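Local coordinates for vinylacetyl-CoA Delta-isomerase (Nitrosopumilus maritimus SCM1, PDB 6VJR), which probably dehydrates 4-hydroxybutyryl-CoA and isomerises vinylacetyl-CoA, using a [4Fe-4S] cluster and FAD, at residues D7-L12 with S38-A43; P33-S38 with Y226-Q231; F98-G103 with Q138-I143. All coordinates share one frame; numbering follows the deposited sequence.

Contact 1 (D7-L12 with S38-A43); sequences DYIESL and SINAVA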
ATOM      1  N   ASP A   7      43.201   0.262  17.639  1.00 20.38           N
ATOM      2  CA  ASP A   7      43.473   1.208  18.711  1.00 19.94           C
ATOM      3  C   ASP A   7      42.189   1.477  19.515  1.00 18.66           C
ATOM      4  O   ASP A   7      42.197   1.570  20.745  1.00 19.52           O
ATOM      5  CB  ASP A   7      43.962   2.529  18.152  1.00 21.54           C
ATOM      6  CG  ASP A   7      45.348   2.573  17.523  1.00 25.54           C
ATOM      7  OD1 ASP A   7      46.158   1.664  17.759  1.00 28.43           O
ATOM      8  OD2 ASP A   7      45.575   3.512  16.747  1.00 28.83           O
ATOM      9  N   TYR A   8      41.066   1.597  18.802  1.00 17.55           N
ATOM     10  CA  TYR A   8      39.779   1.847  19.437  1.00 17.22           C
ATOM     11  C   TYR A   8      39.396   0.690  20.355  1.00 17.42           C
ATOM     12  O   TYR A   8      39.040   0.890  21.512  1.00 18.01           O
ATOM     13  CB  TYR A   8      38.721   2.101  18.380  1.00 17.62           C
ATOM     14  CG  TYR A   8      37.314   1.936  18.934  1.00 15.58           C
ATOM     15  CD1 TYR A   8      36.769   2.857  19.846  1.00 16.10           C
ATOM     16  CD2 TYR A   8      36.554   0.837  18.601  1.00 16.14           C
ATOM     17  CE1 TYR A   8      35.509   2.685  20.390  1.00 16.16           C
ATOM     18  CE2 TYR A   8      35.272   0.694  19.087  1.00 15.30           C
ATOM     19  CZ  TYR A   8      34.754   1.596  19.999  1.00 15.38           C
ATOM     20  OH  TYR A   8      33.489   1.379  20.449  1.00 15.44           O
ATOM     21  N   ILE A   9      39.544  -0.535  19.862  1.00 18.03           N
ATOM     22  CA  ILE A   9      39.220  -1.696  20.685  1.00 19.20           C
ATOM     23  C   ILE A   9      40.069  -1.715  21.963  1.00 18.44           C
ATOM     24  O   ILE A   9      39.553  -1.907  23.052  1.00 18.95           O
ATOM     25  CB  ILE A   9      39.326  -2.972  19.856  1.00 19.02           C
ATOM     26  CG1 ILE A   9      38.246  -2.951  18.783  1.00 21.90           C
ATOM     27  CG2 ILE A   9      39.270  -4.241  20.704  1.00 20.90           C
ATOM     28  CD1 ILE A   9      38.392  -4.048  17.749  1.00 21.73           C
ATOM     29  N   GLU A  10      41.364  -1.393  21.849  1.00 19.43           N
ATOM     30  CA  GLU A  10      42.221  -1.344  23.010  1.00 21.16           C
ATOM     31  C   GLU A  10      41.786  -0.262  24.001  1.00 18.90           C
ATOM     32  O   GLU A  10      41.866  -0.501  25.194  1.00 20.37           O
ATOM     33  CB  GLU A  10      43.644  -1.097  22.518  1.00 22.76           C
ATOM     34  CG  GLU A  10      44.678  -1.133  23.633  1.00 31.36           C
ATOM     35  CD  GLU A  10      44.736  -2.411  24.453  1.00 36.94           C
ATOM     36  OE1 GLU A  10      44.534  -3.533  23.907  1.00 41.15           O
ATOM     37  OE2 GLU A  10      44.991  -2.258  25.677  1.00 47.45           O
ATOM     38  N   SER A  11      41.286   0.888  23.519  1.00 18.15           N
ATOM     39  CA  SER A  11      40.836   1.987  24.372  1.00 18.75           C
ATOM     40  C   SER A  11      39.613   1.599  25.230  1.00 18.00           C
ATOM     41  O   SER A  11      39.335   2.268  26.235  1.00 18.94           O
ATOM     42  CB  SER A  11      40.466   3.218  23.531  1.00 19.36           C
ATOM     43  OG  SER A  11      39.135   3.085  22.988  1.00 19.35           O
ATOM     44  N   LEU A  12      38.918   0.500  24.874  1.00 18.37           N
ATOM     45  CA  LEU A  12      37.721   0.047  25.603  1.00 18.30           C
ATOM     46  C   LEU A  12      38.052  -0.942  26.718  1.00 19.83           C
ATOM     47  O   LEU A  12      37.149  -1.365  27.451  1.00 21.29           O
ATOM     48  CB  LEU A  12      36.728  -0.631  24.657  1.00 17.93           C
ATOM     49  CG  LEU A  12      36.111   0.249  23.574  1.00 19.21           C
ATOM     50  CD1 LEU A  12      35.139  -0.561  22.737  1.00 19.26           C
ATOM     51  CD2 LEU A  12      35.452   1.464  24.203  1.00 19.99           C
ATOM     52  N   SER A  38      29.113  -5.517  18.289  1.00 14.56           N
ATOM     53  CA  SER A  38      28.845  -4.085  18.248  1.00 13.46           C
ATOM     54  C   SER A  38      30.132  -3.248  18.282  1.00 13.26           C
ATOM     55  O   SER A  38      30.223  -2.194  17.644  1.00 14.34           O
ATOM     56  CB  SER A  38      27.902  -3.682  19.353  1.00 15.10           C
ATOM     57  OG  SER A  38      28.417  -3.796  20.670  1.00 14.63           O
ATOM     58  N   ILE A  39      31.104  -3.709  19.040  1.00 12.55           N
ATOM     59  CA  ILE A  39      32.427  -3.081  19.075  1.00 12.45           C
ATOM     60  C   ILE A  39      33.068  -3.103  17.695  1.00 13.22           C
ATOM     61  O   ILE A  39      33.695  -2.139  17.264  1.00 13.95           O
ATOM     62  CB  ILE A  39      33.257  -3.713  20.198  1.00 13.72           C
ATOM     63  CG1 ILE A  39      32.669  -3.243  21.548  1.00 14.22           C
ATOM     64  CG2 ILE A  39      34.728  -3.400  20.072  1.00 14.58           C
ATOM     65  CD1 ILE A  39      33.142  -4.029  22.733  1.00 16.60           C
ATOM     66  N   ASN A  40      33.016  -4.252  17.054  1.00 13.63           N
ATOM     67  CA  ASN A  40      33.572  -4.421  15.721  1.00 13.42           C
ATOM     68  C   ASN A  40      32.969  -3.419  14.745  1.00 13.85           C
ATOM     69  O   ASN A  40      33.668  -2.926  13.859  1.00 15.38           O
ATOM     70  CB  ASN A  40      33.338  -5.837  15.226  1.00 14.39           C
ATOM     71  CG  ASN A  40      34.165  -6.885  15.928  1.00 16.09           C
ATOM     72  OD1 ASN A  40      35.196  -6.596  16.542  1.00 16.61           O
ATOM     73  ND2 ASN A  40      33.758  -8.130  15.811  1.00 17.00           N
ATOM     74  N   ALA A  41      31.663  -3.197  14.851  1.00 13.80           N
ATOM     75  CA  ALA A  41      30.987  -2.234  13.990  1.00 13.46           C
ATOM     76  C   ALA A  41      31.572  -0.848  14.214  1.00 14.88           C
ATOM     77  O   ALA A  41      31.854  -0.142  13.253  1.00 15.72           O
ATOM     78  CB  ALA A  41      29.495  -2.283  14.212  1.00 14.53           C
ATOM     79  N   VAL A  42      31.697  -0.418  15.475  1.00 13.79           N
ATOM     80  CA  VAL A  42      32.303   0.880  15.708  1.00 14.79           C
ATOM     81  C   VAL A  42      33.748   0.914  15.213  1.00 14.74           C
ATOM     82  O   VAL A  42      34.179   1.932  14.653  1.00 15.02           O
ATOM     83  CB  VAL A  42      32.200   1.301  17.177  1.00 15.43           C
ATOM     84  CG1 VAL A  42      32.826   2.659  17.379  1.00 17.45           C
ATOM     85  CG2 VAL A  42      30.751   1.286  17.647  1.00 16.28           C
ATOM     86  N   ALA A  43      34.504  -0.179  15.392  1.00 13.85           N
ATOM     87  CA  ALA A  43      35.895  -0.176  14.945  1.00 14.23           C
ATOM     88  C   ALA A  43      35.966   0.108  13.445  1.00 14.62           C
ATOM     89  O   ALA A  43      36.912   0.688  12.963  1.00 16.54           O
ATOM     90  CB  ALA A  43      36.552  -1.487  15.268  1.00 15.30           C
TER
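S11 OG is gripped by two bonds: one to Y8 O at 2.6 Å, in the carbonyl plane and on a lone pair, the other to H194 NE2. That polar pairing belongs to helix 5-11 and its surroundings; what sets this N-terminal helix against helix 36-51, within the HpaB N-terminal region, is buried apolar packing. The two axes come within 9.7 Å at 135°, halfway between perpendicular and antiparallel. Y8, with CG anti to the backbone N (chi1 162°), sends its ring to the second helix. Y8 CZ lies 3.4 Å from V42 CG1, the two side chains crossing at about a right angle, while I39 O sits in the ring plane at the edge, 3.7 Å from Y8 CE2. A43 CA touches the same ring, 3.9 Å from Y8 CD2. I9 crosses I39 obliquely, with I9 CG1 3.8 Å from I39 CG2, and I9 CD1 lies 4.0 Å from A43 CB. L12 meets I39 tip to tip, L12 CD1 to I39 CG1 at 3.8 Å. Y8 OH bonds to N192 O, and Y46 meets the Y8 ring with planes about 20° apart. Van der Waals packing thus joins the helices, the hydroxyls of Y8 and S11 being satisfied by other partners.

Contact 2 (P33-S38 with Y226-Q231); sequences PMIRPS and YIYGRQ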
ATOM      1  N   PRO A  33      31.154 -12.251  24.037  1.00 16.67           N
ATOM      2  CA  PRO A  33      30.721 -12.527  22.667  1.00 18.55           C
ATOM      3  C   PRO A  33      29.408 -11.880  22.230  1.00 16.97           C
ATOM      4  O   PRO A  33      29.164 -11.719  21.041  1.00 16.89           O
ATOM      5  CB  PRO A  33      30.552 -14.037  22.608  1.00 20.74           C
ATOM      6  CG  PRO A  33      30.854 -14.567  23.966  1.00 21.33           C
ATOM      7  CD  PRO A  33      31.286 -13.455  24.867  1.00 18.27           C
ATOM      8  N   MET A  34      28.559 -11.477  23.172  1.00 16.38           N
ATOM      9  CA  MET A  34      27.328 -10.810  22.785  1.00 17.57           C
ATOM     10  C   MET A  34      27.563  -9.346  22.452  1.00 16.58           C
ATOM     11  O   MET A  34      26.798  -8.756  21.675  1.00 17.44           O
ATOM     12  CB  MET A  34      26.268 -10.930  23.882  1.00 18.34           C
ATOM     13  CG  MET A  34      24.917 -10.406  23.486  1.00 21.95           C
ATOM     14  SD  MET A  34      23.629 -10.853  24.651  1.00 22.02           S
ATOM     15  CE  MET A  34      22.575  -9.382  24.625  1.00 22.79           C
ATOM     16  N   ILE A  35      28.632  -8.781  23.004  1.00 15.09           N
ATOM     17  CA  ILE A  35      28.923  -7.359  22.907  1.00 15.59           C
ATOM     18  C   ILE A  35      29.963  -7.092  21.820  1.00 14.33           C
ATOM     19  O   ILE A  35      29.925  -6.052  21.150  1.00 15.79           O
ATOM     20  CB  ILE A  35      29.357  -6.820  24.273  1.00 14.97           C
ATOM     21  CG1 ILE A  35      28.309  -7.126  25.361  1.00 16.10           C
ATOM     22  CG2 ILE A  35      29.701  -5.325  24.202  1.00 15.18           C
ATOM     23  CD1 ILE A  35      28.702  -6.635  26.747  1.00 16.39           C
ATOM     24  N   ARG A  36      30.888  -8.027  21.611  1.00 14.85           N
ATOM     25  CA  ARG A  36      31.997  -7.776  20.717  1.00 14.98           C
ATOM     26  C   ARG A  36      31.513  -7.404  19.307  1.00 14.15           C
ATOM     27  O   ARG A  36      32.095  -6.542  18.669  1.00 13.93           O
ATOM     28  CB  ARG A  36      33.005  -8.922  20.681  1.00 17.36           C
ATOM     29  CG  ARG A  36      34.164  -8.719  19.709  1.00 17.66           C
ATOM     30  CD  ARG A  36      34.893  -7.430  19.979  1.00 20.14           C
ATOM     31  NE  ARG A  36      36.133  -7.412  19.203  1.00 22.38           N
ATOM     32  CZ  ARG A  36      37.311  -7.854  19.609  1.00 24.47           C
ATOM     33  NH1 ARG A  36      37.450  -8.349  20.816  1.00 27.10           N
ATOM     34  NH2 ARG A  36      38.331  -7.855  18.783  1.00 25.10           N
ATOM     35  N   PRO A  37      30.454  -7.994  18.724  1.00 14.21           N
ATOM     36  CA  PRO A  37      30.065  -7.597  17.361  1.00 14.19           C
ATOM     37  C   PRO A  37      29.743  -6.106  17.248  1.00 14.10           C
ATOM     38  O   PRO A  37      30.021  -5.484  16.234  1.00 13.82           O
ATOM     39  CB  PRO A  37      28.838  -8.484  17.072  1.00 15.62           C
ATOM     40  CG  PRO A  37      29.117  -9.711  17.937  1.00 15.47           C
ATOM     41  CD  PRO A  37      29.667  -9.138  19.218  1.00 14.59           C
ATOM     42  N   SER A  38      29.113  -5.517  18.289  1.00 14.56           N
ATOM     43  CA  SER A  38      28.845  -4.085  18.248  1.00 13.46           C
ATOM     44  C   SER A  38      30.132  -3.248  18.282  1.00 13.26           C
ATOM     45  O   SER A  38      30.223  -2.194  17.644  1.00 14.34           O
ATOM     46  CB  SER A  38      27.902  -3.682  19.353  1.00 15.10           C
ATOM     47  OG  SER A  38      28.417  -3.796  20.670  1.00 14.63           O
ATOM     48  N   TYR A 226      24.811   0.683  33.801  1.00 12.92           N
ATOM     49  CA  TYR A 226      24.297   0.283  32.490  1.00 14.31           C
ATOM     50  C   TYR A 226      23.598  -1.057  32.618  1.00 13.18           C
ATOM     51  O   TYR A 226      24.169  -1.999  33.187  1.00 14.01           O
ATOM     52  CB  TYR A 226      25.413   0.144  31.447  1.00 13.16           C
ATOM     53  CG  TYR A 226      26.213   1.403  31.205  1.00 13.62           C
ATOM     54  CD1 TYR A 226      27.330   1.677  31.977  1.00 14.55           C
ATOM     55  CD2 TYR A 226      25.861   2.322  30.231  1.00 13.67           C
ATOM     56  CE1 TYR A 226      28.095   2.819  31.767  1.00 14.98           C
ATOM     57  CE2 TYR A 226      26.620   3.462  30.009  1.00 15.01           C
ATOM     58  CZ  TYR A 226      27.737   3.719  30.781  1.00 15.68           C
ATOM     59  OH  TYR A 226      28.433   4.869  30.517  1.00 17.58           O
ATOM     60  N   ILE A 227      22.362  -1.137  32.088  1.00 12.79           N
ATOM     61  CA  ILE A 227      21.625  -2.385  32.063  1.00 13.02           C
ATOM     62  C   ILE A 227      21.362  -2.745  30.600  1.00 12.27           C
ATOM     63  O   ILE A 227      20.653  -2.037  29.914  1.00 13.54           O
ATOM     64  CB  ILE A 227      20.355  -2.345  32.912  1.00 13.36           C
ATOM     65  CG1 ILE A 227      20.617  -1.855  34.347  1.00 14.59           C
ATOM     66  CG2 ILE A 227      19.748  -3.744  32.908  1.00 14.18           C
ATOM     67  CD1 ILE A 227      19.374  -1.677  35.174  1.00 17.04           C
ATOM     68  N   TYR A 228      22.016  -3.806  30.142  1.00 12.83           N
ATOM     69  CA  TYR A 228      22.052  -4.141  28.728  1.00 12.85           C
ATOM     70  C   TYR A 228      20.663  -4.556  28.238  1.00 13.00           C
ATOM     71  O   TYR A 228      19.958  -5.264  28.921  1.00 15.79           O
ATOM     72  CB  TYR A 228      23.051  -5.280  28.514  1.00 14.48           C
ATOM     73  CG  TYR A 228      23.815  -5.230  27.197  1.00 15.95           C
ATOM     74  CD1 TYR A 228      25.005  -4.512  27.102  1.00 18.20           C
ATOM     75  CD2 TYR A 228      23.373  -5.894  26.065  1.00 17.17           C
ATOM     76  CE1 TYR A 228      25.685  -4.392  25.918  1.00 20.28           C
ATOM     77  CE2 TYR A 228      24.079  -5.804  24.870  1.00 19.21           C
ATOM     78  CZ  TYR A 228      25.245  -5.073  24.813  1.00 18.49           C
ATOM     79  OH  TYR A 228      25.939  -4.976  23.647  1.00 21.72           O
ATOM     80  N   GLY A 229      20.311  -4.183  27.006  1.00 13.31           N
ATOM     81  CA  GLY A 229      19.085  -4.667  26.398  1.00 13.93           C
ATOM     82  C   GLY A 229      19.261  -6.020  25.705  1.00 14.13           C
ATOM     83  O   GLY A 229      20.239  -6.284  25.045  1.00 17.00           O
ATOM     84  N   ARG A 230      18.235  -6.869  25.799  1.00 14.00           N
ATOM     85  CA  ARG A 230      18.197  -8.082  25.006  1.00 14.59           C
ATOM     86  C   ARG A 230      17.938  -7.722  23.551  1.00 15.51           C
ATOM     87  O   ARG A 230      17.466  -6.633  23.247  1.00 17.74           O
ATOM     88  CB  ARG A 230      17.095  -9.020  25.477  1.00 14.00           C
ATOM     89  CG  ARG A 230      17.350  -9.674  26.821  1.00 15.12           C
ATOM     90  CD  ARG A 230      16.593 -10.964  26.963  1.00 13.93           C
ATOM     91  NE  ARG A 230      17.228 -12.016  26.164  1.00 14.94           N
ATOM     92  CZ  ARG A 230      17.193 -13.306  26.477  1.00 14.63           C
ATOM     93  NH1 ARG A 230      16.406 -13.753  27.462  1.00 15.12           N
ATOM     94  NH2 ARG A 230      17.871 -14.167  25.737  1.00 14.74           N
ATOM     95  N   GLN A 231      18.220  -8.652  22.660  1.00 14.51           N
ATOM     96  CA  GLN A 231      17.858  -8.544  21.264  1.00 14.71           C
ATOM     97  C   GLN A 231      17.310  -9.912  20.839  1.00 12.91           C
ATOM     98  O   GLN A 231      17.736 -10.942  21.399  1.00 13.71           O
ATOM     99  CB  GLN A 231      19.035  -8.178  20.366  1.00 15.11           C
ATOM    100  CG  GLN A 231      19.644  -6.829  20.695  1.00 16.70           C
ATOM    101  CD  GLN A 231      20.683  -6.401  19.688  1.00 19.37           C
ATOM    102  OE1 GLN A 231      21.399  -7.232  19.124  1.00 19.27           O
ATOM    103  NE2 GLN A 231      20.744  -5.104  19.417  1.00 22.63           N
TER
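Here the chain leading into helix 36-51 packs on the end of strand 224-228, which runs in a mixed sheet between strand 19-21 (parallel) and strand 254-259 (antiparallel), in the HpaB N-terminal region. Y228 carries the contact: its ring projects from the strand end and takes M34 and I35 on different atoms. M34 comes tip to tip. Its CG is anti to the backbone N (chi1 -173°), and a bend at chi3 (144°) brings CE to 3.9 Å from Y228 CD2, an oblique approach. The same methyl lies 3.9 Å from G229 O. I35 crosses the ring obliquely at its far end, CG1 being 3.7 Å from Y228 CZ and CD1 3.8 Å from Y228 CE1. The hydroxyl end also meets both branches of I35, with CG2 3.8 Å from Y228 OH. L21 of strand 19-21 touches both M34 and Y228, extending the apolar patch to the neighbouring strand. An alanine at Y228 would remove the ring against which both side chains rest and would probably loosen the seat of 33-38 on the sheet. Just past the strand, R230 turns away and forms salt bridges to E239 and D244 of the second subunit. Within 33-38, S38 OG, in the crowded position between its backbone N and carbonyl carbon, donates to a lone pair of I35 O at 2.8 Å.

Contact 3 (F98-G103 with Q138-I143); sequences FQRCVG and QENLVI. With SF4 (iron/sulfur cluster), chain E.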
ATOM      1  N   PHE A  98      26.091   0.958  13.306  1.00 19.08           N
ATOM      2  CA  PHE A  98      27.488   1.196  13.644  1.00 20.78           C
ATOM      3  C   PHE A  98      27.581   2.358  14.657  1.00 19.28           C
ATOM      4  O   PHE A  98      28.650   2.874  14.905  1.00 21.43           O
ATOM      5  CB  PHE A  98      28.344   1.365  12.368  1.00 21.29           C
ATOM      6  CG  PHE A  98      27.666   2.220  11.307  1.00 19.97           C
ATOM      7  CD1 PHE A  98      27.712   3.604  11.390  1.00 19.93           C
ATOM      8  CD2 PHE A  98      26.831   1.642  10.327  1.00 19.80           C
ATOM      9  CE1 PHE A  98      27.077   4.390  10.421  1.00 21.11           C
ATOM     10  CE2 PHE A  98      26.187   2.441   9.391  1.00 19.70           C
ATOM     11  CZ  PHE A  98      26.316   3.811   9.438  1.00 20.86           C
ATOM     12  N   GLN A  99      26.428   2.855  15.119  1.00 19.31           N
ATOM     13  CA  GLN A  99      26.281   3.538  16.403  1.00 20.14           C
ATOM     14  C   GLN A  99      26.709   5.002  16.460  1.00 21.19           C
ATOM     15  O   GLN A  99      26.186   5.730  17.302  1.00 26.18           O
ATOM     16  CB  GLN A  99      27.008   2.745  17.479  1.00 20.32           C
ATOM     17  CG  GLN A  99      26.396   1.382  17.707  1.00 18.12           C
ATOM     18  CD  GLN A  99      27.383   0.311  18.101  1.00 17.95           C
ATOM     19  OE1 GLN A  99      27.951   0.339  19.207  1.00 19.39           O
ATOM     20  NE2 GLN A  99      27.577  -0.664  17.210  1.00 17.89           N
ATOM     21  N   ARG A 100      27.681   5.446  15.668  1.00 19.56           N
ATOM     22  CA  ARG A 100      28.346   6.723  15.958  1.00 19.39           C
ATOM     23  C   ARG A 100      27.589   7.952  15.373  1.00 18.81           C
ATOM     24  O   ARG A 100      27.967   9.119  15.619  1.00 19.88           O
ATOM     25  CB  ARG A 100      29.726   6.525  15.326  1.00 23.21           C
ATOM     26  CG  ARG A 100      30.884   7.186  16.040  1.00 23.97           C
ATOM     27  CD  ARG A 100      32.252   6.710  15.600  1.00 20.53           C
ATOM     28  NE  ARG A 100      33.200   7.765  15.950  1.00 19.96           N
ATOM     29  CZ  ARG A 100      34.444   7.780  15.596  1.00 21.64           C
ATOM     30  NH1 ARG A 100      34.916   6.844  14.812  1.00 20.36           N
ATOM     31  NH2 ARG A 100      35.234   8.776  16.027  1.00 24.19           N
ATOM     32  N   CYS A 101      26.522   7.709  14.598  1.00 19.03           N
ATOM     33  CA  CYS A 101      25.722   8.767  13.973  1.00 17.02           C
ATOM     34  C   CYS A 101      25.062   9.608  15.069  1.00 14.55           C
ATOM     35  O   CYS A 101      24.875  10.800  14.890  1.00 15.61           O
ATOM     36  CB  CYS A 101      24.625   8.235  13.037  1.00 20.93           C
ATOM     37  SG  CYS A 101      25.276   7.044  11.839  1.00 25.58           S
ATOM     38  N   VAL A 102      24.585   8.979  16.166  1.00 16.33           N
ATOM     39  CA  VAL A 102      23.807   9.711  17.165  1.00 16.21           C
ATOM     40  C   VAL A 102      24.610  10.876  17.746  1.00 15.33           C
ATOM     41  O   VAL A 102      24.142  12.031  17.857  1.00 15.66           O
ATOM     42  CB  VAL A 102      23.317   8.776  18.286  1.00 19.81           C
ATOM     43  CG1 VAL A 102      22.233   9.459  19.078  1.00 20.10           C
ATOM     44  CG2 VAL A 102      22.810   7.460  17.751  1.00 21.40           C
ATOM     45  N   GLY A 103      25.868  10.580  18.089  1.00 15.11           N
ATOM     46  CA  GLY A 103      26.750  11.599  18.662  1.00 15.77           C
ATOM     47  C   GLY A 103      27.075  12.709  17.665  1.00 14.74           C
ATOM     48  O   GLY A 103      27.179  13.891  18.031  1.00 16.45           O
ATOM     49  N   GLN A 138      40.604  16.068  18.769  1.00 20.74           N
ATOM     50  CA  GLN A 138      42.014  15.779  18.960  1.00 22.25           C
ATOM     51  C   GLN A 138      42.241  14.313  19.323  1.00 21.41           C
ATOM     52  O   GLN A 138      43.172  13.695  18.809  1.00 24.74           O
ATOM     53  CB  GLN A 138      42.597  16.627  20.087  1.00 25.55           C
ATOM     54  CG  GLN A 138      42.593  18.120  19.817  1.00 29.94           C
ATOM     55  CD  GLN A 138      43.192  18.916  20.959  1.00 36.80           C
ATOM     56  OE1 GLN A 138      42.807  18.801  22.133  1.00 43.27           O
ATOM     57  NE2 GLN A 138      44.194  19.699  20.627  1.00 41.33           N
ATOM     58  N   GLU A 139      41.399  13.775  20.204  1.00 20.93           N
ATOM     59  CA  GLU A 139      41.573  12.439  20.748  1.00 20.70           C
ATOM     60  C   GLU A 139      40.902  11.365  19.876  1.00 20.24           C
ATOM     61  O   GLU A 139      41.267  10.203  19.987  1.00 20.92           O
ATOM     62  CB  GLU A 139      41.080  12.410  22.192  1.00 22.17           C
ATOM     63  CG  GLU A 139      41.843  13.377  23.089  1.00 23.96           C
ATOM     64  CD  GLU A 139      41.509  13.358  24.570  1.00 29.90           C
ATOM     65  OE1 GLU A 139      41.936  14.295  25.308  1.00 36.54           O
ATOM     66  OE2 GLU A 139      40.810  12.417  24.997  1.00 32.70           O
ATOM     67  N   ASN A 140      39.999  11.760  18.975  1.00 19.30           N
ATOM     68  CA  ASN A 140      39.320  10.870  18.029  1.00 18.69           C
ATOM     69  C   ASN A 140      38.419   9.866  18.742  1.00 19.06           C
ATOM     70  O   ASN A 140      38.599   8.662  18.578  1.00 19.59           O
ATOM     71  CB  ASN A 140      40.282  10.200  17.056  1.00 19.85           C
ATOM     72  CG  ASN A 140      39.583   9.685  15.824  1.00 22.54           C
ATOM     73  OD1 ASN A 140      38.402   9.969  15.584  1.00 29.45           O
ATOM     74  ND2 ASN A 140      40.277   8.902  15.037  1.00 22.54           N
ATOM     75  N   LEU A 141      37.459  10.384  19.530  1.00 18.30           N
ATOM     76  CA  LEU A 141      36.640   9.599  20.453  1.00 17.06           C
ATOM     77  C   LEU A 141      35.260   9.283  19.870  1.00 16.82           C
ATOM     78  O   LEU A 141      34.818   9.882  18.890  1.00 18.77           O
ATOM     79  CB  LEU A 141      36.512  10.356  21.784  1.00 16.64           C
ATOM     80  CG  LEU A 141      37.859  10.714  22.421  1.00 17.72           C
ATOM     81  CD1 LEU A 141      37.676  11.372  23.785  1.00 19.35           C
ATOM     82  CD2 LEU A 141      38.769   9.497  22.522  1.00 18.48           C
ATOM     83  N   VAL A 142      34.593   8.336  20.516  1.00 16.76           N
ATOM     84  CA  VAL A 142      33.218   7.935  20.212  1.00 16.26           C
ATOM     85  C   VAL A 142      32.294   8.602  21.228  1.00 16.17           C
ATOM     86  O   VAL A 142      32.505   8.485  22.449  1.00 16.21           O
ATOM     87  CB  VAL A 142      33.102   6.398  20.251  1.00 16.45           C
ATOM     88  CG1 VAL A 142      31.655   5.927  20.115  1.00 17.53           C
ATOM     89  CG2 VAL A 142      33.998   5.740  19.193  1.00 18.84           C
ATOM     90  N   ILE A 143      31.269   9.291  20.690  1.00 17.65           N
ATOM     91  CA  ILE A 143      30.358  10.096  21.489  1.00 17.64           C
ATOM     92  C   ILE A 143      28.949   9.518  21.352  1.00 18.54           C
ATOM     93  O   ILE A 143      28.444   9.400  20.246  1.00 19.47           O
ATOM     94  CB  ILE A 143      30.355  11.549  21.002  1.00 18.42           C
ATOM     95  CG1 ILE A 143      31.771  12.136  20.786  1.00 20.03           C
ATOM     96  CG2 ILE A 143      29.486  12.411  21.930  1.00 18.70           C
ATOM     97  CD1 ILE A 143      32.660  12.126  22.000  1.00 22.05           C
TER
HETATM   98 FE1  SF4 E 601      21.098   5.345  13.727  0.30 54.23          FE
HETATM   99 FE2  SF4 E 601      21.707   3.789  11.545  1.00 67.50          FE
HETATM  100 FE3  SF4 E 601      22.814   3.265  13.840  1.00 37.28          FE
HETATM  101 FE4  SF4 E 601      23.662   5.378  12.421  1.00 41.57          FE
HETATM  102  S1  SF4 E 601      23.943   3.219  11.895  1.00 32.64           S
HETATM  103  S2  SF4 E 601      23.179   5.343  14.720  1.00 38.65           S
HETATM  104  S3  SF4 E 601      21.617   6.109  11.572  1.00 50.85           S
HETATM  105  S4  SF4 E 601      20.573   3.207  13.446  1.00 58.18           S
HETATM  106  O   HOH W   1      26.684   7.866  18.458  1.00 21.37           O
HETATM  107  O   HOH W   2      32.272   9.891  17.562  1.00 26.82           O
HETATM  108  O   HOH W   3      29.346   9.541  17.935  1.00 33.46           O
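R100 reaches across with its chain extended from CG to NE; chi1 (-146°) is off the usual staggered values. R100 NH2 makes two weak hydrogen bonds, to L141 O at 3.1 Å and, in the guanidinium plane at its edge, to N140 OD1 at 3.4 Å. V142 CG2 lies over one face, 3.9 Å from R100 NE. NH1 goes to T45 OG1, and Y46 adds a cation-pi contact. N140 leaves helix 125-139 with positive phi, CG anti to the backbone N and ND2 held by I2 O. Segment 98-103 forms part of the [4Fe-4S] site, whose cysteine ligands also include C97 and C295. C101 SG, beside the backbone N (chi1 -51°), binds FE4 at 2.4 Å. F98 takes the crowded position between backbone N and carbonyl carbon (chi1 42°), laying its ring over the cluster, S1 standing 3.3 Å above its centre. G103 packs by backbone, its CA 3.2 Å from I143 O in a CA-H...O contact; a CB would clash with that oxygen. One water accepts from G103 N at 2.9 Å and lies within hydrogen-bonding distance of Q99 O and I143 O, and another accepts from R100 NE in the guanidinium plane and donates to L141 O.

Overall arrangement
Helix 36-51 ties the three contacts together. Contacts 1 and 2 share S38, and their centres lie 14 Å apart. Contact 1 meets contact 3, 11 Å away between centres, where V142 CG2 packs 3.6 Å from Y8 CE1 and 3.8 Å from V42 CG1. A probable hydrogen bond from Q99 NE2 to S38 O (3.1 Å) links 98-103 to the helix both other contacts use, although contacts 2 and 3 are 18 Å apart between centres. Contact 3 holds a cluster ligand and V102, which touches FAD. The other two lie farther from the cofactors: in contact 1 the V42 side chain is about 9 Å from the cluster, and in contact 2 G229 is about 9 Å from FAD.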